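Local coordinates for 5'-tyrosyl-DNA phosphodiesterase (Caenorhabditis elegans, PDB 4FVA), which belongs to the endonuclease/exonuclease/phosphatase family, with a DNase I-like fold and a bound magnesium ion, at residues H126-R131 and C138-F143. Numbering follows the deposited sequence.
Sequences HLESTR and CAQFGF. With EDO (1,2-ethanediol), chain I.
Gln140 reaches from helix 134-154 to Glu128, and its side-chain amide holds both the backbone N and the carboxylate of Glu128. Its OE1 accepts a hydrogen bond from the backbone N of Glu128 at 2.9 Å. The donor lies in the amide plane, on a lone pair, and the bond is nearly straight (167°). On the same amide, NE2 donates to Glu128 OE1 at 3.1 Å. This N-H stays in the amide plane but meets Glu128 OE1 from above the carboxylate plane, 47° out of it; the two planes are turned 68° apart. Both bonds together fix the rotation of the amide. The Gln140 chain runs extended beyond CG, which carries the amide across to the loop. Ser102 OG also hydrogen-bonds to Glu128 OE1, Gly103 N donates to OE2, and Gln140 NE2 also donates to Asn101 OD1, so the buried polar ends are well satisfied.

Leu127 packs beside this pair. Its CD2 lies 3.8 Å from Gln140 CB, while CD1 sits 3.9 Å from Phe141 CB, at the edge of the ring. All four touching residues are buried. The far end of the loop is looser: Ser129 and Thr130 are partly exposed, Arg131 is exposed and poorly ordered, and Arg131 N makes a weak hydrogen bond, 3.5 Å, to 1,2-ethanediol O1. The contact ties the loop after strand 118-126 to the helix that follows it, a strand-loop-helix connection within the DNase I-like fold.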
# COMPACT_ATOMS: atom_id res chain seq x y z
N HIS A 126 3.79 6.26 2.72
CA HIS A 126 2.65 7.16 2.67
C HIS A 126 3.24 8.54 2.39
O HIS A 126 3.68 9.22 3.32
CB HIS A 126 1.95 7.16 4.03
CG HIS A 126 0.73 8.03 4.09
ND1 HIS A 126 0.06 8.29 5.27
CD2 HIS A 126 0.07 8.73 3.12
CE1 HIS A 126 -0.97 9.09 5.02
NE2 HIS A 126 -0.98 9.37 3.73
N LEU A 127 3.28 8.96 1.12
CA LEU A 127 4.00 10.19 0.77
C LEU A 127 3.29 11.46 1.26
O LEU A 127 2.08 11.45 1.50
CB LEU A 127 4.26 10.26 -0.73
CG LEU A 127 5.09 9.10 -1.29
CD1 LEU A 127 5.48 9.36 -2.76
CD2 LEU A 127 6.32 8.84 -0.41
N GLU A 128 4.05 12.54 1.41
CA GLU A 128 3.52 13.79 1.97
C GLU A 128 2.16 14.15 1.39
O GLU A 128 1.91 14.02 0.19
CB GLU A 128 4.52 14.94 1.79
CG GLU A 128 4.53 15.97 2.93
CD GLU A 128 5.30 15.50 4.16
OE1 GLU A 128 5.84 14.37 4.16
OE2 GLU A 128 5.38 16.28 5.14
N SER A 129 1.26 14.58 2.27
CA SER A 129 -0.14 14.83 1.92
C SER A 129 -0.39 16.28 1.46
O SER A 129 0.34 17.20 1.86
CB SER A 129 -1.03 14.51 3.12
OG SER A 129 -0.76 13.21 3.66
N THR A 130 -1.43 16.46 0.64
CA THR A 130 -1.98 17.74 0.16
C THR A 130 -1.23 18.38 -1.00
O THR A 130 -0.03 18.19 -1.18
CB THR A 130 -2.16 18.81 1.26
OG1 THR A 130 -0.94 19.54 1.45
CG2 THR A 130 -2.63 18.18 2.56
N ARG A 131 -1.97 19.18 -1.76
CA ARG A 131 -1.44 19.90 -2.90
C ARG A 131 -0.23 20.74 -2.53
O ARG A 131 0.74 20.80 -3.28
CB ARG A 131 -2.55 20.79 -3.48
CG ARG A 131 -2.14 21.75 -4.59
CD ARG A 131 -1.53 21.05 -5.81
NE ARG A 131 -1.21 22.03 -6.85
CZ ARG A 131 -0.10 22.77 -6.87
NH1 ARG A 131 0.81 22.66 -5.91
NH2 ARG A 131 0.09 23.64 -7.86
N CYS A 138 7.16 15.08 -4.31
CA CYS A 138 7.88 14.73 -5.53
C CYS A 138 9.31 14.29 -5.22
O CYS A 138 9.84 13.39 -5.87
CB CYS A 138 7.88 15.90 -6.53
SG CYS A 138 6.31 16.22 -7.30
N ALA A 139 9.92 14.92 -4.23
CA ALA A 139 11.27 14.52 -3.82
C ALA A 139 11.26 13.12 -3.21
O ALA A 139 12.15 12.31 -3.46
CB ALA A 139 11.85 15.53 -2.84
N GLN A 140 10.25 12.85 -2.38
CA GLN A 140 10.14 11.54 -1.75
C GLN A 140 9.97 10.45 -2.81
O GLN A 140 10.63 9.41 -2.74
CB GLN A 140 8.99 11.53 -0.75
CG GLN A 140 9.25 12.40 0.48
CD GLN A 140 8.00 12.67 1.30
OE1 GLN A 140 6.91 12.20 0.96
NE2 GLN A 140 8.15 13.46 2.37
N PHE A 141 9.09 10.68 -3.78
CA PHE A 141 8.87 9.70 -4.84
C PHE A 141 10.18 9.39 -5.58
O PHE A 141 10.51 8.23 -5.82
CB PHE A 141 7.79 10.18 -5.81
CG PHE A 141 7.41 9.16 -6.85
CD1 PHE A 141 6.42 8.23 -6.60
CD2 PHE A 141 8.07 9.13 -8.08
CE1 PHE A 141 6.08 7.27 -7.56
CE2 PHE A 141 7.74 8.18 -9.04
CZ PHE A 141 6.73 7.25 -8.78
N GLY A 142 10.92 10.45 -5.94
CA GLY A 142 12.20 10.30 -6.62
C GLY A 142 13.15 9.48 -5.77
O GLY A 142 13.79 8.54 -6.25
N PHE A 143 13.21 9.81 -4.49
CA PHE A 143 14.04 9.09 -3.55
C PHE A 143 13.64 7.63 -3.51
O PHE A 143 14.50 6.74 -3.54
CB PHE A 143 13.92 9.73 -2.16
CG PHE A 143 14.64 8.99 -1.07
CD1 PHE A 143 15.98 9.26 -0.78
CD2 PHE A 143 13.99 8.01 -0.33
CE1 PHE A 143 16.65 8.56 0.23
CE2 PHE A 143 14.64 7.31 0.68
CZ PHE A 143 15.98 7.59 0.96
C1 EDO I . -5.47 17.65 -2.14
O1 EDO I . -5.42 18.98 -1.61
C2 EDO I . -6.86 17.33 -2.67
O2 EDO I . -7.81 18.28 -2.17